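Local coordinates for protein NAD-dependent epimerase/dehydratase (Methylobacillus flagellatus KT, PDB 3GPI) that is of unknown function but probably binds NAD or a related dinucleotide as an NAD-dependent epimerase/dehydratase-like member of the short-chain dehydrogenase/reductase superfamily, at residues S149-S155 with E207-T213; A177-W181 with A239-V243; D188-F193 with S257-Y263. All coordinates share one frame; numbering follows the deposited sequence.

Contact 1: S149-S155 with E207-T213; sequences STILRFS and ERLYIVT
Strands 149-154 and 209-212 run parallel, their axes approaching to 4.6 Å with directions 21° apart, and the pairs Ile-151/Leu-209 to Phe-154/Val-212 lie in register. Amide and carbonyl groups alternate as donors and acceptors from Ile-151 N to Arg-208 O (2.9 Å) through to Ser-155 N on Val-212 O. On the face carrying Leu-152, Tyr-210, Phe-154 and Val-212, Val-212 CG1 sits over the Phe-154 ring, 4.1 Å from its centroid, a CH-pi contact. The methyl CG2 of Thr-150 meets the Tyr-210 ring at its edge, 3.6 Å from CD2. Helix 187-201 packs against this side through Phe-193 and Leu-197. On the other face, the extended Arg-153 side chain passes Leu-209, whose CD2 reaches over the guanidinium, 3.6 Å from NH1; Glu-141 forms a salt bridge with NH2 and Tyr-113 bonds NH1. Side-chain hydroxyls add to the pairing near both ends. Thr-150 OG1 donates to Glu-207 O (2.8 Å), almost in line with the carbonyl, and His-103 also bonds this hydroxyl. At the far end Ser-155 OG lies 2.8 Å from Thr-213 OG1, which is also bonded to Arg-184 O. In this Rossmann-type sheet, then, the face of Leu-152 and Tyr-210 is apolar against helix 187-201, while that of Arg-153 buries a guanidinium paired with Glu-141 of helix 132-143.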
loop_
_atom_site.group_PDB
_atom_site.type_symbol
_atom_site.label_atom_id
_atom_site.label_comp_id
_atom_site.label_asym_id
_atom_site.label_seq_id
_atom_site.Cartn_x
_atom_site.Cartn_y
_atom_site.Cartn_z
ATOM N N SER A 149 12.941 -2.482 11.121
ATOM C CA SER A 149 11.764 -2.049 10.359
ATOM C C SER A 149 11.994 -2.122 8.877
ATOM O O SER A 149 13.103 -2.126 8.407
ATOM C CB SER A 149 11.399 -0.618 10.749
ATOM O OG SER A 149 12.423 0.288 10.421
ATOM N N THR A 150 10.883 -2.133 8.152
ATOM C CA THR A 150 10.848 -2.120 6.709
ATOM C C THR A 150 9.755 -1.156 6.320
ATOM O O THR A 150 8.596 -1.328 6.688
ATOM C CB THR A 150 10.508 -3.486 6.161
ATOM O OG1 THR A 150 11.546 -4.398 6.534
ATOM C CG2 THR A 150 10.400 -3.428 4.612
ATOM N N ILE A 151 10.151 -0.136 5.570
ATOM C CA ILE A 151 9.217 0.820 4.992
ATOM C C ILE A 151 8.840 0.291 3.606
ATOM O O ILE A 151 9.677 -0.115 2.804
ATOM C CB ILE A 151 9.919 2.166 4.847
ATOM C CG1 ILE A 151 10.183 2.770 6.228
ATOM C CG2 ILE A 151 9.095 3.126 3.983
ATOM C CD1 ILE A 151 11.231 3.849 6.155
ATOM N N LEU A 152 7.526 0.284 3.375
ATOM C CA LEU A 152 6.973 -0.210 2.112
ATOM C C LEU A 152 6.304 0.969 1.411
ATOM O O LEU A 152 5.188 1.370 1.802
ATOM C CB LEU A 152 5.936 -1.296 2.419
ATOM C CG LEU A 152 6.554 -2.474 3.182
ATOM C CD1 LEU A 152 5.438 -3.358 3.714
ATOM C CD2 LEU A 152 7.535 -3.250 2.338
ATOM N N ARG A 153 6.974 1.537 0.396
ATOM C CA ARG A 153 6.347 2.662 -0.323
ATOM C C ARG A 153 5.464 2.107 -1.432
ATOM O O ARG A 153 5.973 1.622 -2.442
ATOM C CB ARG A 153 7.435 3.557 -0.919
ATOM C CG ARG A 153 8.133 4.372 0.162
ATOM C CD ARG A 153 9.246 5.254 -0.411
ATOM N NE ARG A 153 9.954 5.931 0.674
ATOM C CZ ARG A 153 11.205 6.396 0.568
ATOM N NH1 ARG A 153 11.883 6.272 -0.555
ATOM N NH2 ARG A 153 11.756 6.953 1.630
ATOM N N PHE A 154 4.151 2.067 -1.154
ATOM C CA PHE A 154 3.198 1.501 -2.108
ATOM C C PHE A 154 2.891 2.538 -3.196
ATOM O O PHE A 154 2.728 3.733 -2.886
ATOM C CB PHE A 154 1.877 1.208 -1.395
ATOM C CG PHE A 154 1.779 -0.149 -0.743
ATOM C CD1 PHE A 154 0.644 -0.916 -0.957
ATOM C CD2 PHE A 154 2.772 -0.637 0.076
ATOM C CE1 PHE A 154 0.515 -2.183 -0.353
ATOM C CE2 PHE A 154 2.668 -1.916 0.645
ATOM C CZ PHE A 154 1.544 -2.684 0.459
ATOM N N SER A 155 2.831 2.091 -4.454
ATOM C CA SER A 155 2.244 2.930 -5.501
ATOM C C SER A 155 0.724 2.929 -5.354
ATOM O O SER A 155 0.203 2.593 -4.294
ATOM C CB SER A 155 2.746 2.466 -6.850
ATOM O OG SER A 155 2.433 1.122 -7.122
ATOM N N GLU A 207 15.082 -6.072 3.887
ATOM C CA GLU A 207 15.621 -4.750 3.638
ATOM C C GLU A 207 14.884 -3.684 4.434
ATOM O O GLU A 207 13.722 -3.876 4.869
ATOM C CB GLU A 207 15.404 -4.460 2.159
ATOM C CG GLU A 207 16.039 -5.451 1.217
ATOM C CD GLU A 207 17.380 -4.985 0.716
ATOM O OE1 GLU A 207 17.605 -3.754 0.613
ATOM O OE2 GLU A 207 18.211 -5.868 0.416
ATOM N N ARG A 208 15.502 -2.509 4.565
ATOM C CA ARG A 208 14.832 -1.441 5.281
ATOM C C ARG A 208 13.780 -0.678 4.461
ATOM O O ARG A 208 12.983 0.026 5.041
ATOM C CB ARG A 208 15.822 -0.493 5.977
ATOM C CG ARG A 208 16.397 -1.145 7.247
ATOM C CD ARG A 208 17.258 -0.220 8.060
ATOM N NE ARG A 208 16.517 0.829 8.752
ATOM C CZ ARG A 208 15.935 0.687 9.942
ATOM N NH1 ARG A 208 15.998 -0.475 10.570
ATOM N NH2 ARG A 208 15.255 1.702 10.481
ATOM N N LEU A 209 13.798 -0.839 3.145
ATOM C CA LEU A 209 12.918 -0.077 2.251
ATOM C C LEU A 209 12.679 -0.826 0.969
ATOM O O LEU A 209 13.604 -1.277 0.328
ATOM C CB LEU A 209 13.604 1.273 1.949
ATOM C CG LEU A 209 12.919 2.211 0.952
ATOM C CD1 LEU A 209 11.558 2.686 1.423
ATOM C CD2 LEU A 209 13.820 3.460 0.673
ATOM N N TYR A 210 11.395 -0.906 0.579
ATOM C CA TYR A 210 11.016 -1.400 -0.761
ATOM C C TYR A 210 10.003 -0.476 -1.344
ATOM O O TYR A 210 9.107 0.013 -0.635
ATOM C CB TYR A 210 10.286 -2.752 -0.705
ATOM C CG TYR A 210 11.082 -3.935 -0.180
ATOM C CD1 TYR A 210 11.816 -4.749 -1.042
ATOM C CD2 TYR A 210 11.100 -4.217 1.175
ATOM C CE1 TYR A 210 12.540 -5.844 -0.541
ATOM C CE2 TYR A 210 11.822 -5.316 1.684
ATOM C CZ TYR A 210 12.527 -6.106 0.814
ATOM O OH TYR A 210 13.228 -7.151 1.394
ATOM N N ILE A 211 10.112 -0.297 -2.647
ATOM C CA ILE A 211 9.017 0.233 -3.449
ATOM C C ILE A 211 8.120 -0.969 -3.789
ATOM O O ILE A 211 8.585 -2.005 -4.288
ATOM C CB ILE A 211 9.543 0.887 -4.733
ATOM C CG1 ILE A 211 10.297 2.163 -4.346
ATOM C CG2 ILE A 211 8.333 1.300 -5.641
ATOM C CD1 ILE A 211 10.965 2.905 -5.518
ATOM N N VAL A 212 6.829 -0.855 -3.486
ATOM C CA VAL A 212 5.868 -1.932 -3.747
ATOM C C VAL A 212 5.013 -1.487 -4.911
ATOM O O VAL A 212 4.112 -0.655 -4.748
ATOM C CB VAL A 212 5.038 -2.216 -2.478
ATOM C CG1 VAL A 212 4.171 -3.447 -2.698
ATOM C CG2 VAL A 212 5.956 -2.547 -1.312
ATOM N N THR A 213 5.334 -2.035 -6.074
ATOM C CA THR A 213 4.696 -1.634 -7.342
ATOM C C THR A 213 4.825 -2.786 -8.326
ATOM O O THR A 213 5.660 -3.672 -8.128
ATOM C CB THR A 213 5.292 -0.299 -7.855
ATOM O OG1 THR A 213 4.442 0.280 -8.849
ATOM C CG2 THR A 213 6.704 -0.492 -8.411
HETATM O O HOH W 1 12.863 1.122 7.806
HETATM O O HOH W 2 15.764 -3.161 10.208
#

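Contact 2: A177-W181 with A239-V243; sequences ARNAW and ATPPV
Ala-177 meets the other loop through its carbonyl, with O lying 3.9 Å from Pro-241 CB, so the proline ring packs beside the backbone here. Asn-179 makes the largest contribution. With CG anti to the backbone N (chi1 -172°), its side chain extends toward 239-243, and ND2 donates to Pro-241 O at 2.9 Å, a nearly straight bond of 167°. The acceptor lies close to the amide plane of the asparagine, although the N-H approaches tilted from the plane of the proline carbonyl. A water accepts from the same ND2 and is bonded to Thr-240 OG1 as well. The other end of the amide faces helix 220-230, where OD1 is bonded to the backbone N of His-221, so both ends of the group have partners and its rotation is fixed. Nearer the main chain, a second water accepts from Asn-179 N and donates to Pro-242 O, bridging the two backbones. The contact thus joins two irregular connections at the protein surface, the one entering strand 181-186 and the one between helix 220-230 and strand 248-249; its centre lies about 25 Å from that of the chain. Further along, Asn-179 O receives a CA-H...O contact from Val-243 CA at 3.5 Å. Trp-181 closes the segment: Val-243 CG1 comes obliquely to the indole, 3.5 Å from Trp-181 NE1. That indole N-H is spent on Glu-118, and Pro-219 packs against both Trp-181 and Val-243.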
loop_
_atom_site.group_PDB
_atom_site.type_symbol
_atom_site.label_atom_id
_atom_site.label_comp_id
_atom_site.label_asym_id
_atom_site.label_seq_id
_atom_site.Cartn_x
_atom_site.Cartn_y
_atom_site.Cartn_z
ATOM N N ALA A 177 -6.140 16.037 -19.058
ATOM C CA ALA A 177 -5.441 16.611 -20.196
ATOM C C ALA A 177 -4.006 16.085 -20.286
ATOM O O ALA A 177 -3.502 15.836 -21.366
ATOM C CB ALA A 177 -5.444 18.158 -20.095
ATOM N N ARG A 178 -3.364 15.951 -19.144
ATOM C CA ARG A 178 -1.958 15.557 -19.086
ATOM C C ARG A 178 -1.855 14.040 -19.069
ATOM O O ARG A 178 -2.556 13.394 -18.290
ATOM C CB ARG A 178 -1.324 16.105 -17.826
ATOM C CG ARG A 178 0.155 16.060 -17.883
ATOM C CD ARG A 178 0.664 15.611 -16.579
ATOM N NE ARG A 178 1.783 16.414 -16.163
ATOM C CZ ARG A 178 2.297 16.413 -14.940
ATOM N NH1 ARG A 178 1.810 15.620 -13.982
ATOM N NH2 ARG A 178 3.320 17.202 -14.688
ATOM N N ASN A 179 -0.958 13.502 -19.881
ATOM C CA ASN A 179 -0.772 12.051 -20.003
ATOM C C ASN A 179 0.449 11.575 -19.216
ATOM O O ASN A 179 1.480 11.260 -19.789
ATOM C CB ASN A 179 -0.675 11.705 -21.501
ATOM C CG ASN A 179 -0.666 10.235 -21.753
ATOM O OD1 ASN A 179 -1.078 9.455 -20.875
ATOM N ND2 ASN A 179 -0.234 9.822 -22.926
ATOM N N ALA A 180 0.289 11.530 -17.893
ATOM C CA ALA A 180 1.392 11.236 -16.972
ATOM C C ALA A 180 1.570 9.740 -16.755
ATOM O O ALA A 180 0.633 8.969 -16.889
ATOM C CB ALA A 180 1.108 11.923 -15.667
ATOM N N TRP A 181 2.781 9.338 -16.395
ATOM C CA TRP A 181 3.028 7.970 -15.952
ATOM C C TRP A 181 2.214 7.597 -14.726
ATOM O O TRP A 181 1.981 8.412 -13.827
ATOM C CB TRP A 181 4.511 7.804 -15.619
ATOM C CG TRP A 181 5.344 7.832 -16.843
ATOM C CD1 TRP A 181 6.042 8.914 -17.342
ATOM C CD2 TRP A 181 5.529 6.771 -17.772
ATOM N NE1 TRP A 181 6.677 8.562 -18.501
ATOM C CE2 TRP A 181 6.389 7.251 -18.797
ATOM C CE3 TRP A 181 5.097 5.428 -17.816
ATOM C CZ2 TRP A 181 6.789 6.452 -19.878
ATOM C CZ3 TRP A 181 5.512 4.626 -18.892
ATOM C CH2 TRP A 181 6.351 5.142 -19.900
ATOM N N ALA A 239 -3.585 9.641 -31.929
ATOM C CA ALA A 239 -2.510 9.727 -30.936
ATOM C C ALA A 239 -3.061 10.104 -29.566
ATOM O O ALA A 239 -3.988 10.876 -29.452
ATOM C CB ALA A 239 -1.500 10.762 -31.370
ATOM N N THR A 240 -2.475 9.529 -28.513
ATOM C CA THR A 240 -2.678 10.053 -27.165
ATOM C C THR A 240 -1.905 11.353 -26.995
ATOM O O THR A 240 -1.037 11.688 -27.817
ATOM C CB THR A 240 -2.176 9.061 -26.113
ATOM O OG1 THR A 240 -0.817 8.744 -26.406
ATOM C CG2 THR A 240 -2.961 7.771 -26.148
ATOM N N PRO A 241 -2.200 12.122 -25.941
ATOM C CA PRO A 241 -1.385 13.303 -25.685
ATOM C C PRO A 241 0.068 12.868 -25.436
ATOM O O PRO A 241 0.313 11.724 -25.077
ATOM C CB PRO A 241 -2.019 13.901 -24.435
ATOM C CG PRO A 241 -3.400 13.295 -24.368
ATOM C CD PRO A 241 -3.244 11.931 -24.917
ATOM N N PRO A 242 1.051 13.734 -25.690
ATOM C CA PRO A 242 2.427 13.407 -25.371
ATOM C C PRO A 242 2.585 12.884 -23.923
ATOM O O PRO A 242 1.940 13.387 -22.969
ATOM C CB PRO A 242 3.170 14.780 -25.561
ATOM C CG PRO A 242 2.117 15.788 -25.579
ATOM C CD PRO A 242 0.916 15.126 -26.179
ATOM N N VAL A 243 3.419 11.859 -23.786
ATOM C CA VAL A 243 3.647 11.226 -22.491
ATOM C C VAL A 243 4.558 12.131 -21.684
ATOM O O VAL A 243 5.711 12.386 -22.087
ATOM C CB VAL A 243 4.281 9.850 -22.671
ATOM C CG1 VAL A 243 4.630 9.227 -21.303
ATOM C CG2 VAL A 243 3.348 8.937 -23.467
HETATM O O HOH W 3 0.347 7.350 -24.413
HETATM O O HOH W 4 0.395 15.371 -21.761
#

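Contact 3: D188-F193 with S257-Y263; sequences DDGAAF and SGYQLIY
Asp-189 and Tyr-259 lie at the heart of this contact, and the carboxylate of the first takes three hydrogen bonds from the loop 257-263. Its OD1 accepts twice: from Tyr-259 OH at 2.7 Å on the anti lone pair, and from Ile-262 N at 2.7 Å on the syn lone pair. The second oxygen, OD2, receives Tyr-263 N at 2.9 Å, also on its syn side. Two consecutive backbone amides therefore point into the mouth of the carboxylate while the phenol arrives from outside it, which fixes the group's rotation and would probably favour its charged form. The carboxylate stands almost perpendicular to the Tyr-259 ring (89°), and Leu-261 CD2 packs against Asp-189 CG at 3.6 Å.

Tyr-259 extends from the loop with CG anti to its backbone N (chi1 177°), which carries the ring across the helix surface to bring its hydroxyl to Asp-189. Along the way Phe-193, the third main contributor, covers one ring face: its CB lies over the centroid at 4.1 Å, and its own ring presents an edge, CD1 reaching Tyr-259 CG at 3.6 Å. The planes meet at 63° in an offset edge-to-face pair. Ala-192 CB touches Tyr-259 OH at 3.2 Å.

At one end of the loop, Ser-257 OG accepts from Tyr-259 N, while Leu-254 O is its partner in helix 252-256. At the other, a water links Asp-188 OD2 with Tyr-263 OH. The loop leaves helix 252-256 through Gly-258 with positive phi and an ST turn of Ser-257 with Tyr-259 N, and its later amides bond to the side-chain carboxylate of helix 187-201.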
loop_
_atom_site.group_PDB
_atom_site.type_symbol
_atom_site.label_atom_id
_atom_site.label_comp_id
_atom_site.label_asym_id
_atom_site.label_seq_id
_atom_site.Cartn_x
_atom_site.Cartn_y
_atom_site.Cartn_z
ATOM N N ASP A 188 -4.111 -7.235 -3.423
ATOM C CA ASP A 188 -3.739 -8.571 -2.978
ATOM C C ASP A 188 -2.241 -8.808 -3.069
ATOM O O ASP A 188 -1.688 -9.571 -2.284
ATOM C CB ASP A 188 -4.431 -9.635 -3.797
ATOM C CG ASP A 188 -5.935 -9.691 -3.574
ATOM O OD1 ASP A 188 -6.500 -8.994 -2.721
ATOM O OD2 ASP A 188 -6.562 -10.538 -4.256
ATOM N N ASP A 189 -1.563 -8.193 -4.041
ATOM C CA ASP A 189 -0.104 -8.264 -4.037
ATOM C C ASP A 189 0.523 -7.467 -2.913
ATOM O O ASP A 189 1.537 -7.876 -2.346
ATOM C CB ASP A 189 0.464 -7.777 -5.390
ATOM C CG ASP A 189 0.489 -8.876 -6.423
ATOM O OD1 ASP A 189 0.984 -9.971 -6.070
ATOM O OD2 ASP A 189 0.081 -8.639 -7.587
ATOM N N GLY A 190 -0.016 -6.288 -2.590
ATOM C CA GLY A 190 0.523 -5.533 -1.465
ATOM C C GLY A 190 0.407 -6.369 -0.185
ATOM O O GLY A 190 1.360 -6.455 0.591
ATOM N N ALA A 191 -0.767 -6.989 0.038
ATOM C CA ALA A 191 -0.949 -7.784 1.227
ATOM C C ALA A 191 -0.068 -9.022 1.207
ATOM O O ALA A 191 0.543 -9.345 2.237
ATOM C CB ALA A 191 -2.421 -8.209 1.327
ATOM N N ALA A 192 -0.048 -9.717 0.078
ATOM C CA ALA A 192 0.723 -10.961 -0.002
ATOM C C ALA A 192 2.214 -10.681 0.090
ATOM O O ALA A 192 2.962 -11.489 0.626
ATOM C CB ALA A 192 0.406 -11.717 -1.277
ATOM N N PHE A 193 2.684 -9.537 -0.402
ATOM C CA PHE A 193 4.115 -9.234 -0.266
ATOM C C PHE A 193 4.453 -8.994 1.201
ATOM O O PHE A 193 5.489 -9.473 1.710
ATOM C CB PHE A 193 4.480 -8.005 -1.112
ATOM C CG PHE A 193 5.939 -7.608 -0.995
ATOM C CD1 PHE A 193 6.931 -8.495 -1.317
ATOM C CD2 PHE A 193 6.286 -6.325 -0.604
ATOM C CE1 PHE A 193 8.268 -8.142 -1.232
ATOM C CE2 PHE A 193 7.629 -5.946 -0.495
ATOM C CZ PHE A 193 8.609 -6.857 -0.812
ATOM N N SER A 257 13.578 -10.103 -3.924
ATOM C CA SER A 257 13.240 -10.748 -2.645
ATOM C C SER A 257 12.730 -12.138 -2.888
ATOM O O SER A 257 12.623 -12.920 -1.924
ATOM C CB SER A 257 12.142 -9.974 -1.887
ATOM O OG SER A 257 10.880 -10.147 -2.546
ATOM N N GLY A 258 12.367 -12.450 -4.135
ATOM C CA GLY A 258 11.800 -13.752 -4.471
ATOM C C GLY A 258 10.281 -13.754 -4.506
ATOM O O GLY A 258 9.688 -14.762 -4.886
ATOM N N TYR A 259 9.670 -12.637 -4.110
ATOM C CA TYR A 259 8.218 -12.564 -4.142
ATOM C C TYR A 259 7.723 -12.664 -5.580
ATOM O O TYR A 259 8.287 -12.034 -6.477
ATOM C CB TYR A 259 7.736 -11.252 -3.487
ATOM C CG TYR A 259 6.220 -11.163 -3.593
ATOM C CD1 TYR A 259 5.413 -11.981 -2.801
ATOM C CD2 TYR A 259 5.610 -10.294 -4.500
ATOM C CE1 TYR A 259 4.023 -11.964 -2.898
ATOM C CE2 TYR A 259 4.232 -10.244 -4.590
ATOM C CZ TYR A 259 3.452 -11.096 -3.824
ATOM O OH TYR A 259 2.096 -11.108 -3.943
ATOM N N GLN A 260 6.661 -13.441 -5.790
ATOM C CA GLN A 260 6.049 -13.600 -7.127
ATOM C C GLN A 260 4.722 -12.864 -7.204
ATOM O O GLN A 260 3.777 -13.152 -6.484
ATOM C CB GLN A 260 5.847 -15.064 -7.485
ATOM C CG GLN A 260 7.187 -15.757 -7.711
ATOM C CD GLN A 260 7.037 -17.221 -8.022
ATOM O OE1 GLN A 260 6.476 -17.980 -7.232
ATOM N NE2 GLN A 260 7.571 -17.637 -9.164
ATOM N N LEU A 261 4.673 -11.851 -8.066
ATOM C CA LEU A 261 3.428 -11.119 -8.212
ATOM C C LEU A 261 2.265 -11.974 -8.701
ATOM O O LEU A 261 2.391 -12.739 -9.675
ATOM C CB LEU A 261 3.639 -9.949 -9.170
ATOM C CG LEU A 261 4.504 -8.800 -8.647
ATOM C CD1 LEU A 261 5.145 -8.014 -9.794
ATOM C CD2 LEU A 261 3.758 -7.857 -7.674
ATOM N N ILE A 262 1.138 -11.822 -8.030
ATOM C CA ILE A 262 -0.116 -12.447 -8.471
ATOM C C ILE A 262 -0.584 -11.765 -9.761
ATOM O O ILE A 262 -1.045 -12.426 -10.687
ATOM C CB ILE A 262 -1.210 -12.294 -7.405
ATOM C CG1 ILE A 262 -0.775 -12.960 -6.089
ATOM C CG2 ILE A 262 -2.561 -12.897 -7.871
ATOM C CD1 ILE A 262 -1.642 -12.545 -4.919
ATOM N N TYR A 263 -0.476 -10.432 -9.803
ATOM C CA TYR A 263 -0.913 -9.624 -10.929
ATOM C C TYR A 263 0.269 -8.815 -11.373
ATOM O O TYR A 263 0.448 -7.673 -10.933
ATOM C CB TYR A 263 -2.063 -8.702 -10.518
ATOM C CG TYR A 263 -3.226 -9.441 -9.951
ATOM C CD1 TYR A 263 -4.101 -10.137 -10.799
ATOM C CD2 TYR A 263 -3.463 -9.455 -8.590
ATOM C CE1 TYR A 263 -5.198 -10.818 -10.282
ATOM C CE2 TYR A 263 -4.545 -10.159 -8.058
ATOM C CZ TYR A 263 -5.407 -10.820 -8.913
ATOM O OH TYR A 263 -6.473 -11.491 -8.341
HETATM O O HOH W 5 -5.661 -12.398 -5.878
#

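Contact 1 lies in the core and contact 2 at the surface, with contact 3 partly buried between these extremes. Contacts 1 and 3 touch: Phe-193 of helix 187-201 packs against Leu-152, Tyr-210 and Val-212, and Gly-190 lies against the Phe-154 ring, so one helix lies between the sheet and the loop 257-263. Contact 2 stands apart, its centre about 28 Å from that of contact 1, yet its first segment leads into strand 181-186, which pairs with strand 149-158. The chemistry shifts accordingly, from regular backbone pairing with apolar packing and a buried arginine, through a carboxylate bonded by loop amides and a tyrosine hydroxyl beside an aromatic pair, to one asparagine and bridging waters.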